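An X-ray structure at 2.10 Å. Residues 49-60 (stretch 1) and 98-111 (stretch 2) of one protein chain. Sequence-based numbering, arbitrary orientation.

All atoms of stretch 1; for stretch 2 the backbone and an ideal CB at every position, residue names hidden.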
# COMPACT_ATOMS: atom_id res chain seq x y z
N GLY B 49 12.81 8.39 -18.90
CA GLY B 49 13.27 9.74 -18.59
C GLY B 49 12.46 10.46 -17.52
O GLY B 49 12.72 11.61 -17.20
N TRP B 50 11.48 9.78 -16.96
CA TRP B 50 10.71 10.38 -15.89
C TRP B 50 11.42 10.25 -14.55
O TRP B 50 11.26 9.25 -13.84
CB TRP B 50 9.34 9.74 -15.81
CG TRP B 50 8.53 9.88 -17.03
CD1 TRP B 50 8.79 9.36 -18.27
CD2 TRP B 50 7.27 10.55 -17.14
NE1 TRP B 50 7.79 9.69 -19.15
CE2 TRP B 50 6.84 10.41 -18.48
CE3 TRP B 50 6.46 11.25 -16.24
CZ2 TRP B 50 5.63 10.95 -18.93
CZ3 TRP B 50 5.26 11.79 -16.70
CH2 TRP B 50 4.87 11.64 -18.03
N GLN B 51 12.18 11.27 -14.21
CA GLN B 51 13.03 11.25 -13.03
C GLN B 51 12.30 11.64 -11.74
O GLN B 51 11.55 12.62 -11.70
CB GLN B 51 14.23 12.17 -13.22
CG GLN B 51 15.28 12.05 -12.13
CD GLN B 51 16.01 13.36 -11.88
OE1 GLN B 51 15.58 14.41 -12.37
NE2 GLN B 51 17.10 13.31 -11.12
N GLY B 52 12.54 10.86 -10.69
CA GLY B 52 12.17 11.25 -9.34
C GLY B 52 10.69 11.47 -9.12
O GLY B 52 9.86 10.77 -9.69
N ASP B 53 10.36 12.45 -8.29
CA ASP B 53 8.98 12.63 -7.86
C ASP B 53 8.24 13.63 -8.74
O ASP B 53 7.89 14.73 -8.30
CB ASP B 53 8.94 13.07 -6.39
CG ASP B 53 7.54 13.02 -5.82
OD1 ASP B 53 6.68 12.34 -6.43
OD2 ASP B 53 7.30 13.65 -4.77
N PHE B 54 8.01 13.24 -9.98
CA PHE B 54 7.52 14.14 -11.02
C PHE B 54 6.05 14.48 -10.83
O PHE B 54 5.32 13.79 -10.11
CB PHE B 54 7.74 13.50 -12.39
CG PHE B 54 7.15 12.11 -12.52
CD1 PHE B 54 5.81 11.94 -12.80
CD2 PHE B 54 7.96 10.99 -12.38
CE1 PHE B 54 5.26 10.68 -12.92
CE2 PHE B 54 7.41 9.70 -12.51
CZ PHE B 54 6.06 9.55 -12.78
N ASN B 55 5.62 15.56 -11.47
CA ASN B 55 4.20 15.86 -11.58
C ASN B 55 3.71 15.51 -12.98
O ASN B 55 4.45 15.64 -13.95
CB ASN B 55 3.92 17.32 -11.27
CG ASN B 55 4.21 17.67 -9.84
OD1 ASN B 55 4.89 18.67 -9.55
ND2 ASN B 55 3.72 16.84 -8.92
N CYS B 56 2.47 15.06 -13.08
CA CYS B 56 1.95 14.62 -14.37
C CYS B 56 0.45 14.80 -14.39
O CYS B 56 -0.17 15.00 -13.34
CB CYS B 56 2.31 13.14 -14.60
SG CYS B 56 1.53 11.99 -13.41
N PHE B 57 -0.14 14.71 -15.58
CA PHE B 57 -1.59 14.71 -15.75
C PHE B 57 -1.87 13.99 -17.05
O PHE B 57 -0.97 13.77 -17.85
CB PHE B 57 -2.15 16.14 -15.79
CG PHE B 57 -1.57 16.99 -16.89
CD1 PHE B 57 -2.13 16.97 -18.17
CD2 PHE B 57 -0.49 17.81 -16.66
CE1 PHE B 57 -1.60 17.75 -19.19
CE2 PHE B 57 0.05 18.60 -17.67
CZ PHE B 57 -0.50 18.56 -18.94
N ALA B 58 -3.13 13.64 -17.26
CA ALA B 58 -3.49 12.86 -18.43
C ALA B 58 -4.62 13.53 -19.21
O ALA B 58 -5.48 14.21 -18.64
CB ALA B 58 -3.89 11.44 -18.02
N ILE B 59 -4.61 13.32 -20.52
CA ILE B 59 -5.68 13.77 -21.39
C ILE B 59 -6.06 12.57 -22.23
O ILE B 59 -5.18 11.81 -22.66
CB ILE B 59 -5.21 14.88 -22.34
CG1 ILE B 59 -4.71 16.08 -21.55
CG2 ILE B 59 -6.34 15.31 -23.27
CD1 ILE B 59 -4.12 17.20 -22.44
N GLY B 60 -7.36 12.38 -22.46
CA GLY B 60 -7.81 11.24 -23.23
C GLY B 60 -9.08 11.56 -24.00
O GLY B 60 -9.89 12.39 -23.57
N UNK B 98 -0.28 10.72 -21.14
CA UNK B 98 0.17 11.12 -19.83
C UNK B 98 1.35 12.07 -20.02
O UNK B 98 2.41 11.66 -20.48
CB UNK B 98 0.55 9.91 -18.98
N UNK B 99 1.16 13.34 -19.67
CA UNK B 99 2.21 14.34 -19.85
C UNK B 99 2.96 14.62 -18.55
O UNK B 99 2.36 14.69 -17.47
CB UNK B 99 1.61 15.64 -20.39
N UNK B 100 4.26 14.78 -18.66
CA UNK B 100 5.03 15.20 -17.50
C UNK B 100 4.85 16.70 -17.33
O UNK B 100 5.00 17.47 -18.28
CB UNK B 100 6.51 14.83 -17.65
N UNK B 101 4.48 17.13 -16.13
CA UNK B 101 4.25 18.55 -15.94
C UNK B 101 5.56 19.24 -15.61
O UNK B 101 6.09 19.11 -14.52
CB UNK B 101 3.22 18.79 -14.84
N UNK B 102 6.07 19.97 -16.60
CA UNK B 102 7.33 20.68 -16.48
C UNK B 102 7.31 21.80 -17.52
O UNK B 102 6.54 21.73 -18.49
CB UNK B 102 8.53 19.75 -16.67
N UNK B 103 8.17 22.80 -17.34
CA UNK B 103 8.21 23.93 -18.25
C UNK B 103 6.84 24.57 -18.31
O UNK B 103 6.24 24.83 -17.26
CB UNK B 103 8.67 23.50 -19.64
N UNK B 104 6.31 24.77 -19.51
CA UNK B 104 4.97 25.35 -19.65
C UNK B 104 3.89 24.31 -19.86
O UNK B 104 2.74 24.66 -20.16
CB UNK B 104 4.95 26.34 -20.82
N UNK B 105 4.23 23.03 -19.71
CA UNK B 105 3.24 21.97 -19.85
C UNK B 105 2.38 21.89 -18.60
O UNK B 105 2.75 21.23 -17.63
CB UNK B 105 3.92 20.63 -20.12
N UNK B 106 1.26 22.60 -18.61
CA UNK B 106 0.29 22.54 -17.53
C UNK B 106 -1.05 22.07 -18.10
O UNK B 106 -1.25 22.11 -19.31
CB UNK B 106 0.15 23.90 -16.84
N UNK B 107 -1.97 21.61 -17.23
CA UNK B 107 -3.15 20.89 -17.72
C UNK B 107 -4.04 21.67 -18.69
O UNK B 107 -4.27 21.18 -19.79
CB UNK B 107 -4.00 20.46 -16.52
N UNK B 108 -4.55 22.84 -18.30
CA UNK B 108 -5.49 23.55 -19.17
C UNK B 108 -4.83 24.01 -20.47
O UNK B 108 -5.40 23.83 -21.55
CB UNK B 108 -6.08 24.76 -18.43
N UNK B 109 -3.64 24.59 -20.38
CA UNK B 109 -2.91 25.02 -21.57
C UNK B 109 -2.60 23.84 -22.50
O UNK B 109 -2.73 23.94 -23.72
CB UNK B 109 -1.61 25.72 -21.16
N UNK B 110 -2.19 22.71 -21.94
CA UNK B 110 -1.88 21.56 -22.78
C UNK B 110 -3.16 21.03 -23.43
O UNK B 110 -3.17 20.69 -24.61
CB UNK B 110 -1.20 20.46 -21.96
N UNK B 111 -4.23 20.97 -22.66
CA UNK B 111 -5.49 20.48 -23.18
C UNK B 111 -5.97 21.36 -24.34
O UNK B 111 -6.41 20.85 -25.36
CB UNK B 111 -6.54 20.43 -22.07

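Position 98 lies in a strand that runs antiparallel to Asn 55–Gly 60 and pairs with Ala 58. Its CB leaves the sheet on the same face as the methyl of Ala 58, 4.7 Å from Trp 50 CH2. Nothing there offers a charge, so a branched or long apolar chain fits, such as leucine, isoleucine or methionine. The residue is Leu 98; its CD2 reaches 3.9 Å from Trp 50 CH2, while CD1 comes 3.9 Å from Cys 56 SG.

Position 99 pairs with Phe 57, and two hydrogen bonds lock the backbones together, N of 99 to Phe 57 O (2.8 Å) and Phe 57 N to O of 99 (3.1 Å). Its CB is already 3.9 Å from Phe 57 CZ, over one face of the ring, so a small residue such as alanine suits it well. It is Ala 99, whose methyl makes a CH-pi contact with that face.

Position 100 pairs with Cys 56, and its CB points to the face that carries Cys 56. It sits a tight 3.4 Å from Trp 50 CZ3. With CB this close to the indole face, a small, unbranched residue suits: alanine, serine or cysteine. Cys 100 makes a CH-pi contact through CB, and its SG lies 4.3 Å from Phe 54 CB.

At position 101 the backbone N donates to Asn 55 O at 2.6 Å. CB points toward stretch 1, between Asn 55 O and the edge of the Phe 57 ring, with the polar Asn 55 side chain within reach of a longer chain; apolar methylenes and a polar end would suit. Gln 101 is extended through chi2, its CB 4.2 Å from Phe 57 CD2 and its NE2 3.9 Å from Asn 55 CB. One water joins Asn 55 OD1 to Gln 101 O and NE2.

Positions 102 to 105 form a type II' turn. Position 102 meets nothing of stretch 1, leaving its choice wide; it is selenomethionine, Met 102. Positive phi at 103 favours glycine, and Gly 103 is found. Position 104 meets nothing of stretch 1 either, so many residues fit; it is Ala 104. At 105, CB lies 5.0 Å from Phe 57 CE2, which favours a modest apolar residue; Val 105 places CG1 3.7 Å from Phe 57 CZ.

Position 106 precedes a helix and points away; serine, threonine, aspartate or asparagine are common there, although Thr 106 makes no side-chain cap.

Position 107 opens the helix over the Phe 57 face opposite 99. Its phi of -59° and first-turn place suit proline, and Pro 107 places its CA 3.8 Å from the Phe 57 ring centroid, a CH-pi contact over that face.

Positions 108 and 109 do not touch stretch 1 and admit many residues: Glu 108 and Val 109.

Position 110 points toward stretch 1, with CB 3.6 Å from Phe 57 CZ, so a compact side chain fits. Thr 110 sets CG2 3.9 Å from Ile 59 CD1, while OG1 donates to Thr 106 O at 2.7 Å.

Position 111 points sideways, its CB 4.1 Å from Ile 59 CD1, suiting a small or apolar residue; Cys 111 meets Ile 59 CD1 through its CB, at 4.0 Å.

Stretch 2, residues 98-111: LACQMGAVTPEVTC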
# COMPACT_ATOMS: atom_id res chain seq x y z
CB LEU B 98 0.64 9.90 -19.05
CG LEU B 98 1.23 10.19 -17.67
CD1 LEU B 98 0.12 10.48 -16.67
CD2 LEU B 98 2.08 9.01 -17.21
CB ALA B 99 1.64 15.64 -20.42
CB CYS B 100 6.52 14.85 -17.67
SG CYS B 100 7.50 15.42 -16.26
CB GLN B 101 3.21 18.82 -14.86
CG GLN B 101 3.11 20.31 -14.53
CD GLN B 101 2.07 20.62 -13.49
OE1 GLN B 101 0.87 20.68 -13.79
NE2 GLN B 101 2.51 20.82 -12.26
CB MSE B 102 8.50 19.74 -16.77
CG MSE B 102 8.39 19.08 -18.13
SE MSE B 102 9.85 17.85 -18.58
CE MSE B 102 11.28 19.15 -18.86
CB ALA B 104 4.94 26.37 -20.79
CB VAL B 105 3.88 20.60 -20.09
CG1 VAL B 105 2.79 19.54 -20.32
CG2 VAL B 105 4.84 20.66 -21.27
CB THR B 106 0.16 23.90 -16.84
OG1 THR B 106 -0.26 24.89 -17.79
CG2 THR B 106 1.51 24.30 -16.24
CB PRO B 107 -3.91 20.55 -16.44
CG PRO B 107 -2.83 20.50 -15.38
CD PRO B 107 -1.91 21.61 -15.76
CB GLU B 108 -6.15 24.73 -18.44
CG GLU B 108 -7.00 24.31 -17.24
CD GLU B 108 -8.29 23.57 -17.63
OE1 GLU B 108 -8.72 23.68 -18.80
OE2 GLU B 108 -8.87 22.88 -16.76
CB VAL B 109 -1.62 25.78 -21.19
CG1 VAL B 109 -0.71 25.95 -22.40
CG2 VAL B 109 -1.98 27.12 -20.57
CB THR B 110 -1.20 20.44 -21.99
OG1 THR B 110 0.02 20.94 -21.43
CG2 THR B 110 -0.87 19.28 -22.91
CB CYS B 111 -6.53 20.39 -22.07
SG CYS B 111 -8.14 19.76 -22.59
O HOH W 1 7.38 17.14 -12.88
O HOH W 2 5.63 20.61 -11.86
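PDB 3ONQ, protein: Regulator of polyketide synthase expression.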